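Long-range contacts in beta-d-glucoside glucohydrolase (Hypocrea jecorina, PDB 3ZZ1), which probably hydrolyses terminal, non-reducing beta-D-glucosyl residues with release of beta-D-glucose, as a secreted family 3 glycoside hydrolase of cellulose breakdown: residues G131-L136 / I557-F562; S199-Y204 / M234-A239; L333-A338 / K498-A503; N388-V393 / P506-G511; V617-A622 / G665-N670. One frame throughout, in Å; residues are numbered along the deposited sequence. Where two conformers were deposited one is given.

Contact 1. Residues G131-L136 / I557-F562; sequences GVDPYL and IDYKHF
Two helix starts, one from the TIM-barrel-like N-terminal domain and one from the C-terminal glycoside hydrolase domain, face each other, with V132, D133 and P134 set against I557 to K560. Y559 OH donates to D133 OD1 (2.8 Å), approaching on the anti side and 28° out of the carboxylate plane. The other oxygen of D133 caps helix 134-150: L136 N lies 2.7 Å from D133 OD2 in an almost straight bond. With CG anti to the backbone N (chi1 178°), the D133 carboxylate reaches the Y559 hydroxyl with OD1 and the helix start with OD2. V132 crosses D558 at about a right angle; V132 CG2 lies 3.4 Å from D558 OD2 in a van der Waals contact, and that oxygen is hydrogen-bonded to T531 OG1. The extended chain of K560 runs tip to tip with P134, NZ being 3.4 Å from P134 CD, and one water donates to V132 O (2.6 Å) and accepts from K560 NZ (2.8 Å). Y559 OH has a further partner in L651 N on strand 650-659, and P134 and K560 both touch L184 of helix 178-194. The whole is a buried domain interface built round a side-chain N-cap.

Contact 2. Residues S199-Y204 / M234-A239; sequences SVMCSY and MTDWNA
With CG anti to the backbone N (chi1 180°), M201 lays its side chain along the backbone of M234 to D236, and the bend at chi3 (-67°) turns CE to the indole of W237; Y204, its CG anti to the carbonyl carbon (chi1 -81°), brings its ring against the D236 to A239 turn. The frame is a pair of neighbouring parallel strands, 199-202 and 232-235, in the TIM-barrel-like N-terminal domain, joined by a beta-alpha-beta connection that includes helix 216-226. Three backbone bonds hold them in register: M234 N to V200 O, C202 N to M234 O (2.8 Å) and D236 N to C202 O. M201 and M234 share one sheet face, CB of M201 being 3.8 Å from CG of M234, while M201 SD lies 3.6 Å from D236 CG. On the opposite face C202 SG, tied to C213 in a disulfide, rests 3.6 Å from T235 CA. Beyond the strand ends, D236 to A239 form a type II turn. CB of D236 sits over one face of the Y204 ring in a CH-pi contact, and A239 CB touches Y204 CD1 at 3.7 Å. One water spans S203 O and A239 O; another links Y204 N with D236 OD2. At the ring tip, Y204 OH donates to W237 O over just 2.5 Å, tilted from the carbonyl plane.

Contact 3. Residues L333-A338 / K498-A503; sequences LLKNDA and KAVVWA
K498 starts the antiparallel pairing with D337, its carbonyl O taking the D337 N-H at 2.9 Å. The aliphatic part of K335 passes the same carbonyl, with CD 4.1 Å from K498 O, while K498 NZ turns off to S474. A499 comes next, opposite N336 in a non-hydrogen-bonded pair; its CA approaches K335 O at 3.2 Å in a CA-H...O contact. V500 O accepts L334 N (3.0 Å) and, more weakly, K335 N (3.4 Å), and V500 N returns a bond to K335 O: a classic beta bulge, in which L334 takes helix-like backbone angles (-99/-39°). Beyond it V501 pairs with L333, and CD1 of L333 lies 4.4 Å from V501 CG2 on the face shared with A499. W502 closes the run, its CB meeting L334 CD1 at 3.6 Å; W502 NE1 is hydrogen-bonded to Y530 OH. Strand 332-336 is outermost in this mixed sheet of the C-terminal domain. Back beside K498, the K335 chain, bent at chi4 (-67°), sets NZ 2.7 Å from D337 OD2 in a salt bridge. Backbone bonds therefore set the register, apolar contacts fill the buried end, and the paired charges probably suit the more exposed end.

Contact 4. Residues N388-V393 / P506-G511; sequences NYPYFV and PSQESG
The ring of Y391 carries Q508 CB over one face in a CH-pi contact, with E509 OE2 and V393 CG2 in its plane at the edge. Y389 has F392 CD2 over the centre of one face, 3.5 Å above the plane, and S507 OG at its edge, 3.3 Å from CE1. The amide of Q508 stands 59° from the Y391 ring; P390 CD packs 3.3 Å from Q508 OE1, which is hydrogen-bonded to A74 N. Y391 OH donates to the anti lone pair of E509 OE2 over 2.5 Å and accepts a weak bond from Q508 NE2 (3.0 Å). CG of Y391 lies between backbone N and carbonyl carbon (chi1 64°), sending the phenol to these partners. Along the backbone, V393 N bonds Q508 O (2.9 Å), and V393 O takes the N-H of G511 in the first turn of helix 510-518 (2.7 Å). The loop before helix 395-404 is thereby fastened to a helix start in the C-terminal domain, while S507 also reaches A74 in the N-terminal sequence family. E509 touches K320 and R324 of helix 320-329, and its other oxygen bonds N512. Basic neighbours of this kind would probably favour the ionised carboxylate, consistent with its role as acceptor of the phenol proton.

Contact 5. Residues V617-A622 / G665-N670; sequences VTVDIA and GTATFN
V617 with F669, V619 with A667 and I621 with G665 each exchange two backbone hydrogen bonds, forming three hydrogen-bonded pairs of a regular antiparallel register. V617 N to F669 O (2.8 Å) and F669 N to V617 O (2.7 Å) are both nearly straight. The pairs between, T618 with T668 and D620 with T666, are non-hydrogen-bonded; at the first, CA of T618 comes 3.3 Å from A667 O. Apolar contacts occupy the face of V617, V619, I621, A667 and F669. A667 CB touches both I621 CD1 (3.5 Å) and V619 CG2 (3.7 Å), and F669 CE2 meets V619 CG2 at 3.8 Å; F669 CG, anti to the carbonyl carbon (chi1 -46°), lets the ring reach back beside V617. Polar groups gather on the other face. T618 and T668 lie side by side, their OG1 atoms bridged by one water, while the CG2 methyls of T618 and T666 touch at 3.6 Å. In the fibronectin type III-like region, strand 613-623 runs between strands 582-591 and 664-672. The apolar face packs on strands 629-638 and 650-659 of the second sheet, I621 against A633 and L657, F669 against L635 and A655, as in a beta sandwich.

From the N terminus, the chain first opens contact 1 at 131-136, within the TIM-barrel-like domain. Contact 2 then closes a short loop of its own, joining adjacent parallel strands of that domain. In the C-terminal domain contacts 3 and 4 open in turn, at 333-338 and 388-393, and close in the same order, so they cross; strand 497-502 leads on to helix 510-518. Only at 557-562 does contact 1 close, enclosing contacts 2, 3 and 4 and binding the two glycoside hydrolase domains. Contact 5 follows in series in the fibronectin type III-like region, its nearest atoms about 4 Å from contact 1, whereas contacts 2 and 3 stand with centres about 40 Å apart.

Contact 1. Residues G131-L136 / I557-F562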
# COMPACT_ATOMS: atom_id res chain seq x y z
N GLY A 131 4.07 -0.74 -2.23
CA GLY A 131 5.38 -0.73 -2.90
C GLY A 131 5.54 0.44 -3.86
O GLY A 131 4.65 1.30 -3.96
N VAL A 132 6.66 0.45 -4.58
CA VAL A 132 7.13 1.61 -5.36
C VAL A 132 6.59 1.69 -6.79
O VAL A 132 6.80 2.69 -7.48
CB VAL A 132 8.68 1.62 -5.47
CG1 VAL A 132 9.33 1.67 -4.09
CG2 VAL A 132 9.17 0.39 -6.24
N ASP A 133 5.92 0.63 -7.24
CA ASP A 133 5.54 0.51 -8.64
C ASP A 133 4.09 0.93 -8.86
O ASP A 133 3.19 0.40 -8.22
CB ASP A 133 5.79 -0.92 -9.14
CG ASP A 133 5.37 -1.11 -10.59
OD1 ASP A 133 6.15 -0.76 -11.50
OD2 ASP A 133 4.26 -1.62 -10.81
N PRO A 134 3.86 1.88 -9.79
CA PRO A 134 2.52 2.40 -10.04
C PRO A 134 1.58 1.34 -10.61
O PRO A 134 0.40 1.33 -10.26
CB PRO A 134 2.76 3.52 -11.06
CG PRO A 134 4.00 3.12 -11.76
CD PRO A 134 4.85 2.41 -10.75
N TYR A 135 2.09 0.45 -11.46
CA TYR A 135 1.28 -0.63 -12.01
C TYR A 135 0.79 -1.58 -10.91
O TYR A 135 -0.42 -1.78 -10.76
CB TYR A 135 2.01 -1.41 -13.12
CG TYR A 135 1.20 -2.57 -13.65
CD1 TYR A 135 1.27 -3.83 -13.05
CD2 TYR A 135 0.35 -2.41 -14.74
CE1 TYR A 135 0.51 -4.90 -13.53
CE2 TYR A 135 -0.41 -3.47 -15.23
CZ TYR A 135 -0.33 -4.71 -14.62
OH TYR A 135 -1.09 -5.75 -15.10
N LEU A 136 1.72 -2.14 -10.14
CA LEU A 136 1.39 -3.05 -9.04
C LEU A 136 0.48 -2.39 -8.00
O LEU A 136 -0.54 -2.95 -7.63
CB LEU A 136 2.66 -3.59 -8.35
CG LEU A 136 2.53 -4.33 -7.01
CD1 LEU A 136 1.63 -5.56 -7.12
CD2 LEU A 136 3.89 -4.72 -6.43
N ILE A 557 12.21 6.46 -10.44
CA ILE A 557 12.28 6.13 -9.01
C ILE A 557 12.59 4.64 -8.81
O ILE A 557 12.29 3.82 -9.68
CB ILE A 557 10.99 6.54 -8.23
CG1 ILE A 557 9.78 5.70 -8.65
CG2 ILE A 557 10.74 8.05 -8.39
CD1 ILE A 557 8.57 5.79 -7.71
N ASP A 558 13.18 4.32 -7.66
CA ASP A 558 13.50 2.94 -7.27
C ASP A 558 14.19 2.18 -8.42
O ASP A 558 15.19 2.65 -8.95
CB ASP A 558 12.25 2.22 -6.74
CG ASP A 558 12.59 0.94 -5.98
OD1 ASP A 558 12.92 1.01 -4.78
OD2 ASP A 558 12.49 -0.15 -6.58
N TYR A 559 13.64 1.04 -8.82
CA TYR A 559 14.29 0.16 -9.80
C TYR A 559 14.53 0.82 -11.16
O TYR A 559 15.44 0.43 -11.88
CB TYR A 559 13.55 -1.18 -9.94
CG TYR A 559 12.23 -1.13 -10.68
CD1 TYR A 559 12.18 -1.33 -12.06
CD2 TYR A 559 11.02 -0.94 -10.00
CE1 TYR A 559 10.97 -1.30 -12.75
CE2 TYR A 559 9.81 -0.91 -10.68
CZ TYR A 559 9.79 -1.09 -12.06
OH TYR A 559 8.61 -1.08 -12.76
N LYS A 560 13.70 1.81 -11.49
CA LYS A 560 13.84 2.55 -12.74
C LYS A 560 15.11 3.40 -12.73
O LYS A 560 15.77 3.55 -13.76
CB LYS A 560 12.59 3.41 -13.00
CG LYS A 560 11.31 2.59 -13.09
CD LYS A 560 10.08 3.42 -12.77
CE LYS A 560 8.82 2.59 -12.94
NZ LYS A 560 7.61 3.35 -12.52
N HIS A 561 15.45 3.94 -11.56
CA HIS A 561 16.71 4.66 -11.39
C HIS A 561 17.92 3.71 -11.45
O HIS A 561 18.93 4.02 -12.07
CB HIS A 561 16.72 5.46 -10.08
CG HIS A 561 18.10 5.81 -9.60
ND1 HIS A 561 18.94 6.66 -10.30
CD2 HIS A 561 18.79 5.42 -8.50
CE1 HIS A 561 20.08 6.77 -9.65
NE2 HIS A 561 20.01 6.03 -8.55
N PHE A 562 17.79 2.56 -10.79
CA PHE A 562 18.86 1.56 -10.76
C PHE A 562 19.16 1.00 -12.14
O PHE A 562 20.32 0.77 -12.47
CB PHE A 562 18.53 0.45 -9.76
CG PHE A 562 18.75 0.84 -8.33
CD1 PHE A 562 17.88 1.72 -7.69
CD2 PHE A 562 19.83 0.33 -7.62
CE1 PHE A 562 18.08 2.10 -6.37
CE2 PHE A 562 20.05 0.70 -6.30
CZ PHE A 562 19.17 1.59 -5.67
O HOH W 1 7.96 3.09 -9.79

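Contact 2. Residues S199-Y204 / M234-A239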
# COMPACT_ATOMS: atom_id res chain seq x y z
N SER A 199 -14.59 7.57 -2.54
CA SER A 199 -13.97 8.81 -2.11
C SER A 199 -12.45 8.82 -2.30
O SER A 199 -11.82 7.77 -2.45
CB SER A 199 -14.30 9.08 -0.64
OG SER A 199 -13.82 10.34 -0.22
N VAL A 200 -11.89 10.02 -2.30
CA VAL A 200 -10.47 10.26 -2.39
C VAL A 200 -10.16 11.28 -1.32
O VAL A 200 -10.93 12.22 -1.11
CB VAL A 200 -10.10 10.80 -3.79
CG1 VAL A 200 -8.67 11.30 -3.83
CG2 VAL A 200 -10.32 9.73 -4.87
N MET A 201 -9.06 11.09 -0.60
CA MET A 201 -8.63 12.06 0.41
C MET A 201 -7.45 12.88 -0.11
O MET A 201 -6.43 12.33 -0.52
CB MET A 201 -8.24 11.34 1.71
CG MET A 201 -7.77 12.26 2.82
SD MET A 201 -6.93 11.39 4.17
CE MET A 201 -8.27 10.44 4.87
N CYS A 202 -7.61 14.21 -0.11
CA CYS A 202 -6.51 15.11 -0.50
C CYS A 202 -5.49 15.30 0.63
O CYS A 202 -5.85 15.24 1.81
CB CYS A 202 -7.02 16.45 -1.06
SG CYS A 202 -8.18 17.37 -0.01
N SER A 203 -4.24 15.55 0.25
CA SER A 203 -3.11 15.45 1.18
C SER A 203 -2.77 16.74 1.92
O SER A 203 -3.30 17.81 1.61
CB SER A 203 -1.87 14.91 0.45
OG SER A 203 -1.50 15.76 -0.62
N TYR A 204 -1.85 16.63 2.88
CA TYR A 204 -1.38 17.78 3.67
C TYR A 204 -0.51 18.75 2.88
O TYR A 204 -0.47 19.94 3.18
CB TYR A 204 -0.57 17.30 4.89
CG TYR A 204 -1.41 16.87 6.06
CD1 TYR A 204 -2.22 17.78 6.75
CD2 TYR A 204 -1.39 15.54 6.50
CE1 TYR A 204 -2.99 17.37 7.83
CE2 TYR A 204 -2.15 15.13 7.58
CZ TYR A 204 -2.95 16.05 8.24
OH TYR A 204 -3.70 15.64 9.30
N MET A 234 -12.45 14.35 0.21
CA MET A 234 -12.36 14.80 1.59
C MET A 234 -10.93 15.26 1.85
O MET A 234 -10.00 14.86 1.13
CB MET A 234 -12.76 13.68 2.56
CG MET A 234 -11.68 12.63 2.83
SD MET A 234 -12.21 11.32 3.96
CE MET A 234 -13.36 10.41 2.93
N THR A 235 -10.76 16.10 2.86
CA THR A 235 -9.44 16.54 3.28
C THR A 235 -8.84 15.50 4.21
O THR A 235 -9.57 14.79 4.90
CB THR A 235 -9.50 17.88 4.07
OG1 THR A 235 -10.30 17.71 5.25
CG2 THR A 235 -10.08 19.00 3.23
N ASP A 236 -7.51 15.42 4.22
CA ASP A 236 -6.82 14.77 5.33
C ASP A 236 -7.13 15.64 6.56
O ASP A 236 -7.75 16.70 6.43
CB ASP A 236 -5.32 14.66 5.05
CG ASP A 236 -4.64 13.56 5.86
OD1 ASP A 236 -5.12 13.22 6.96
OD2 ASP A 236 -3.61 13.04 5.40
N TRP A 237 -6.75 15.19 7.75
CA TRP A 237 -7.28 15.79 8.97
C TRP A 237 -6.70 17.18 9.27
O TRP A 237 -5.54 17.32 9.65
CB TRP A 237 -7.16 14.82 10.16
CG TRP A 237 -8.45 14.07 10.47
CD1 TRP A 237 -9.03 13.94 11.70
CD2 TRP A 237 -9.32 13.40 9.54
NE1 TRP A 237 -10.20 13.21 11.60
CE2 TRP A 237 -10.40 12.87 10.29
CE3 TRP A 237 -9.29 13.18 8.16
CZ2 TRP A 237 -11.44 12.15 9.70
CZ3 TRP A 237 -10.32 12.46 7.57
CH2 TRP A 237 -11.39 11.95 8.34
N ASN A 238 -7.54 18.20 9.08
CA ASN A 238 -7.15 19.62 9.13
C ASN A 238 -6.17 20.00 8.01
O ASN A 238 -5.27 20.81 8.21
CB ASN A 238 -6.62 20.02 10.52
CG ASN A 238 -6.63 21.54 10.75
OD1 ASN A 238 -7.64 22.20 10.53
ND2 ASN A 238 -5.49 22.08 11.18
N ALA A 239 -6.36 19.40 6.84
CA ALA A 239 -5.57 19.73 5.65
C ALA A 239 -6.22 20.83 4.79
O ALA A 239 -5.72 21.17 3.71
CB ALA A 239 -5.33 18.47 4.82
O HOH W 2 -4.07 20.55 1.61
O HOH W 3 -1.77 13.76 3.66

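Contact 3. Residues L333-A338 / K498-A503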
# COMPACT_ATOMS: atom_id res chain seq x y z
N LEU A 333 12.27 -14.60 0.86
CA LEU A 333 13.54 -15.25 1.17
C LEU A 333 14.60 -14.60 0.29
O LEU A 333 14.50 -14.64 -0.93
CB LEU A 333 13.45 -16.76 0.94
CG LEU A 333 14.71 -17.59 1.23
CD1 LEU A 333 15.02 -17.63 2.73
CD2 LEU A 333 14.55 -19.00 0.66
N LEU A 334 15.59 -13.98 0.93
CA LEU A 334 16.61 -13.19 0.23
C LEU A 334 17.89 -13.98 0.01
O LEU A 334 18.53 -13.85 -1.04
CB LEU A 334 16.93 -11.91 1.01
CG LEU A 334 15.86 -10.81 1.11
CD1 LEU A 334 16.34 -9.69 2.04
CD2 LEU A 334 15.48 -10.25 -0.26
N LYS A 335 18.26 -14.76 1.01
CA LYS A 335 19.47 -15.58 0.95
C LYS A 335 19.19 -16.94 1.57
O LYS A 335 18.60 -17.02 2.65
CB LYS A 335 20.61 -14.88 1.69
CG LYS A 335 22.00 -15.30 1.26
CD LYS A 335 23.01 -14.81 2.28
CE LYS A 335 24.40 -14.65 1.68
NZ LYS A 335 25.00 -15.94 1.31
N ASN A 336 19.60 -18.00 0.88
CA ASN A 336 19.47 -19.35 1.41
C ASN A 336 20.64 -20.22 0.97
O ASN A 336 20.47 -21.18 0.22
CB ASN A 336 18.12 -19.97 1.01
CG ASN A 336 17.81 -21.25 1.79
OD1 ASN A 336 17.02 -22.08 1.33
ND2 ASN A 336 18.42 -21.40 2.96
N ASP A 337 21.82 -19.85 1.45
CA ASP A 337 23.05 -20.56 1.15
C ASP A 337 23.08 -21.91 1.87
O ASP A 337 22.53 -22.03 2.97
CB ASP A 337 24.26 -19.72 1.56
CG ASP A 337 24.75 -18.81 0.45
OD1 ASP A 337 23.98 -18.51 -0.49
OD2 ASP A 337 25.94 -18.40 0.52
N ALA A 338 23.71 -22.89 1.23
CA ALA A 338 23.84 -24.25 1.76
C ALA A 338 22.51 -24.92 2.08
O ALA A 338 22.46 -25.95 2.75
CB ALA A 338 24.77 -24.27 2.99
N LYS A 498 23.93 -17.55 6.86
CA LYS A 498 23.61 -18.47 5.77
C LYS A 498 22.25 -18.19 5.15
O LYS A 498 22.03 -18.47 3.97
CB LYS A 498 23.69 -19.92 6.24
CG LYS A 498 25.07 -20.35 6.74
CD LYS A 498 26.05 -20.57 5.59
CE LYS A 498 27.46 -20.82 6.12
NZ LYS A 498 27.45 -21.66 7.36
N ALA A 499 21.33 -17.66 5.96
CA ALA A 499 19.99 -17.33 5.47
C ALA A 499 19.53 -15.95 5.93
O ALA A 499 19.77 -15.56 7.07
CB ALA A 499 18.98 -18.38 5.89
N VAL A 500 18.87 -15.23 5.02
CA VAL A 500 18.24 -13.96 5.33
C VAL A 500 16.76 -14.01 4.94
O VAL A 500 16.41 -14.20 3.77
CB VAL A 500 18.95 -12.76 4.65
CG1 VAL A 500 18.26 -11.45 5.02
CG2 VAL A 500 20.42 -12.71 5.05
N VAL A 501 15.90 -13.84 5.94
CA VAL A 501 14.45 -13.90 5.78
C VAL A 501 13.88 -12.49 5.92
O VAL A 501 13.80 -11.95 7.03
CB VAL A 501 13.81 -14.82 6.84
CG1 VAL A 501 12.32 -14.97 6.59
CG2 VAL A 501 14.47 -16.20 6.84
N TRP A 502 13.52 -11.89 4.79
CA TRP A 502 12.82 -10.61 4.78
C TRP A 502 11.35 -10.88 5.06
O TRP A 502 10.55 -11.13 4.15
CB TRP A 502 13.01 -9.91 3.43
CG TRP A 502 12.69 -8.43 3.45
CD1 TRP A 502 11.54 -7.83 3.01
CD2 TRP A 502 13.54 -7.38 3.93
NE1 TRP A 502 11.62 -6.47 3.19
CE2 TRP A 502 12.83 -6.16 3.75
CE3 TRP A 502 14.82 -7.34 4.49
CZ2 TRP A 502 13.37 -4.92 4.12
CZ3 TRP A 502 15.37 -6.11 4.85
CH2 TRP A 502 14.64 -4.91 4.67
N ALA A 503 10.99 -10.83 6.34
CA ALA A 503 9.66 -11.24 6.78
C ALA A 503 8.61 -10.14 6.62
O ALA A 503 7.41 -10.42 6.65
CB ALA A 503 9.72 -11.74 8.21

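Contact 4. Residues N388-V393 / P506-G511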
# COMPACT_ATOMS: atom_id res chain seq x y z
N ASN A 388 -5.19 -1.65 17.05
CA ASN A 388 -5.01 -2.56 18.19
C ASN A 388 -4.94 -4.02 17.74
O ASN A 388 -5.68 -4.44 16.85
CB ASN A 388 -6.17 -2.42 19.17
CG ASN A 388 -6.21 -1.07 19.86
OD1 ASN A 388 -7.25 -0.42 19.89
ND2 ASN A 388 -5.09 -0.66 20.45
N TYR A 389 -4.05 -4.78 18.38
CA TYR A 389 -3.98 -6.22 18.18
C TYR A 389 -4.98 -6.94 19.07
O TYR A 389 -5.00 -6.72 20.28
CB TYR A 389 -2.57 -6.74 18.48
CG TYR A 389 -1.52 -6.30 17.50
CD1 TYR A 389 -1.59 -6.67 16.15
CD2 TYR A 389 -0.44 -5.53 17.92
CE1 TYR A 389 -0.62 -6.27 15.24
CE2 TYR A 389 0.54 -5.13 17.02
CZ TYR A 389 0.44 -5.50 15.69
OH TYR A 389 1.42 -5.10 14.80
N PRO A 390 -5.81 -7.81 18.49
CA PRO A 390 -6.69 -8.63 19.32
C PRO A 390 -5.88 -9.74 20.01
O PRO A 390 -6.27 -10.25 21.06
CB PRO A 390 -7.68 -9.22 18.31
CG PRO A 390 -6.94 -9.23 17.01
CD PRO A 390 -6.05 -8.03 17.04
N TYR A 391 -4.77 -10.10 19.38
CA TYR A 391 -3.78 -11.03 19.91
C TYR A 391 -2.52 -10.81 19.08
O TYR A 391 -2.55 -10.07 18.09
CB TYR A 391 -4.26 -12.48 19.80
CG TYR A 391 -4.45 -12.96 18.38
CD1 TYR A 391 -5.66 -12.75 17.71
CD2 TYR A 391 -3.42 -13.61 17.70
CE1 TYR A 391 -5.83 -13.17 16.39
CE2 TYR A 391 -3.58 -14.03 16.39
CZ TYR A 391 -4.79 -13.81 15.74
OH TYR A 391 -4.96 -14.23 14.44
N PHE A 392 -1.42 -11.46 19.46
CA PHE A 392 -0.19 -11.39 18.68
C PHE A 392 0.63 -12.65 18.91
O PHE A 392 0.98 -12.97 20.05
CB PHE A 392 0.63 -10.15 19.05
CG PHE A 392 1.69 -9.79 18.04
CD1 PHE A 392 2.87 -10.55 17.94
CD2 PHE A 392 1.53 -8.70 17.19
CE1 PHE A 392 3.85 -10.23 17.01
CE2 PHE A 392 2.51 -8.37 16.25
CZ PHE A 392 3.67 -9.13 16.17
N VAL A 393 0.93 -13.35 17.82
CA VAL A 393 1.76 -14.56 17.87
C VAL A 393 3.23 -14.19 17.64
O VAL A 393 3.65 -13.97 16.50
CB VAL A 393 1.30 -15.62 16.84
CG1 VAL A 393 2.07 -16.93 17.04
CG2 VAL A 393 -0.20 -15.87 16.93
N PRO A 506 4.03 -8.51 9.35
CA PRO A 506 3.07 -9.61 9.39
C PRO A 506 1.83 -9.40 10.25
O PRO A 506 0.92 -10.23 10.23
CB PRO A 506 3.91 -10.75 9.96
CG PRO A 506 4.87 -10.07 10.86
CD PRO A 506 5.20 -8.76 10.22
N SER A 507 1.80 -8.31 11.01
CA SER A 507 0.74 -8.07 12.00
C SER A 507 0.63 -9.24 13.00
O SER A 507 1.64 -9.86 13.36
CB SER A 507 -0.59 -7.78 11.31
OG SER A 507 -1.56 -7.38 12.25
N GLN A 508 -0.60 -9.54 13.43
CA GLN A 508 -0.87 -10.47 14.53
C GLN A 508 -0.43 -11.92 14.31
O GLN A 508 -0.28 -12.68 15.27
CB GLN A 508 -2.37 -10.44 14.88
CG GLN A 508 -3.28 -10.95 13.78
CD GLN A 508 -4.72 -10.49 13.93
OE1 GLN A 508 -4.99 -9.32 14.21
NE2 GLN A 508 -5.65 -11.41 13.71
N GLU A 509 -0.21 -12.31 13.05
CA GLU A 509 0.14 -13.69 12.71
C GLU A 509 1.64 -13.90 12.50
O GLU A 509 2.06 -14.91 11.94
CB GLU A 509 -0.66 -14.18 11.49
CG GLU A 509 -2.11 -14.52 11.79
CD GLU A 509 -2.28 -15.75 12.68
OE1 GLU A 509 -1.51 -16.73 12.53
OE2 GLU A 509 -3.19 -15.75 13.53
N SER A 510 2.44 -12.94 12.96
CA SER A 510 3.90 -12.98 12.80
C SER A 510 4.53 -14.38 12.94
O SER A 510 5.12 -14.90 11.99
CB SER A 510 4.57 -12.02 13.79
OG SER A 510 5.98 -12.06 13.65
N GLY A 511 4.40 -14.96 14.13
CA GLY A 511 5.08 -16.21 14.47
C GLY A 511 4.64 -17.42 13.66
O GLY A 511 5.47 -18.20 13.21

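Contact 5. Residues V617-A622 / G665-N670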
# COMPACT_ATOMS: atom_id res chain seq x y z
N VAL A 617 -0.09 -11.44 -23.14
CA VAL A 617 1.20 -12.10 -23.13
C VAL A 617 1.12 -13.34 -22.23
O VAL A 617 0.62 -13.27 -21.10
CB VAL A 617 2.35 -11.14 -22.67
CG1 VAL A 617 3.69 -11.87 -22.64
CG2 VAL A 617 2.45 -9.94 -23.60
N THR A 618 1.61 -14.46 -22.76
CA THR A 618 1.52 -15.77 -22.10
C THR A 618 2.89 -16.45 -22.02
O THR A 618 3.68 -16.39 -22.96
CB THR A 618 0.53 -16.69 -22.85
OG1 THR A 618 -0.78 -16.10 -22.84
CG2 THR A 618 0.47 -18.05 -22.22
N VAL A 619 3.17 -17.07 -20.87
CA VAL A 619 4.35 -17.93 -20.68
C VAL A 619 3.95 -19.18 -19.91
O VAL A 619 2.97 -19.16 -19.16
CB VAL A 619 5.51 -17.24 -19.90
CG1 VAL A 619 6.27 -16.28 -20.78
CG2 VAL A 619 5.00 -16.55 -18.63
N ASP A 620 4.71 -20.25 -20.09
CA ASP A 620 4.55 -21.46 -19.30
C ASP A 620 5.56 -21.46 -18.17
O ASP A 620 6.70 -21.04 -18.35
CB ASP A 620 4.74 -22.71 -20.16
CG ASP A 620 3.63 -22.91 -21.15
OD1 ASP A 620 2.59 -22.23 -21.03
OD2 ASP A 620 3.78 -23.77 -22.05
N ILE A 621 5.13 -21.92 -17.00
CA ILE A 621 6.02 -22.04 -15.86
C ILE A 621 5.93 -23.46 -15.30
O ILE A 621 4.84 -23.93 -14.97
CB ILE A 621 5.69 -21.02 -14.75
CG1 ILE A 621 5.69 -19.60 -15.32
CG2 ILE A 621 6.70 -21.12 -13.61
CD1 ILE A 621 4.82 -18.65 -14.56
N ALA A 622 7.08 -24.12 -15.21
CA ALA A 622 7.18 -25.45 -14.64
C ALA A 622 8.06 -25.45 -13.40
O ALA A 622 9.09 -24.76 -13.36
CB ALA A 622 7.71 -26.45 -15.67
N GLY A 665 2.20 -24.74 -15.55
CA GLY A 665 1.05 -23.84 -15.51
C GLY A 665 1.19 -22.64 -16.43
O GLY A 665 2.30 -22.25 -16.80
N THR A 666 0.05 -22.04 -16.76
CA THR A 666 0.01 -20.89 -17.66
C THR A 666 -0.04 -19.58 -16.88
O THR A 666 -0.90 -19.39 -16.03
CB THR A 666 -1.22 -20.95 -18.58
OG1 THR A 666 -1.22 -22.17 -19.33
CG2 THR A 666 -1.24 -19.75 -19.54
N ALA A 667 0.90 -18.68 -17.18
CA ALA A 667 0.84 -17.32 -16.68
C ALA A 667 0.36 -16.40 -17.80
O ALA A 667 0.98 -16.31 -18.85
CB ALA A 667 2.20 -16.88 -16.17
N THR A 668 -0.77 -15.73 -17.55
CA THR A 668 -1.40 -14.86 -18.54
C THR A 668 -1.33 -13.41 -18.09
O THR A 668 -1.84 -13.06 -17.02
CB THR A 668 -2.87 -15.28 -18.77
OG1 THR A 668 -2.91 -16.61 -19.29
CG2 THR A 668 -3.57 -14.32 -19.74
N PHE A 669 -0.70 -12.56 -18.90
CA PHE A 669 -0.66 -11.13 -18.62
C PHE A 669 -1.54 -10.39 -19.62
O PHE A 669 -1.23 -10.32 -20.81
CB PHE A 669 0.78 -10.60 -18.68
CG PHE A 669 1.78 -11.45 -17.95
CD1 PHE A 669 1.84 -11.43 -16.55
CD2 PHE A 669 2.65 -12.27 -18.65
CE1 PHE A 669 2.77 -12.23 -15.88
CE2 PHE A 669 3.58 -13.07 -17.98
CZ PHE A 669 3.64 -13.05 -16.59
N ASN A 670 -2.65 -9.85 -19.12
CA ASN A 670 -3.54 -9.03 -19.93
C ASN A 670 -3.08 -7.58 -19.95
O ASN A 670 -2.89 -6.96 -18.90
CB ASN A 670 -4.98 -9.14 -19.44
CG ASN A 670 -5.54 -10.54 -19.62
OD1 ASN A 670 -5.28 -11.20 -20.63
ND2 ASN A 670 -6.31 -11.01 -18.64
O HOH W 4 -3.45 -16.89 -21.85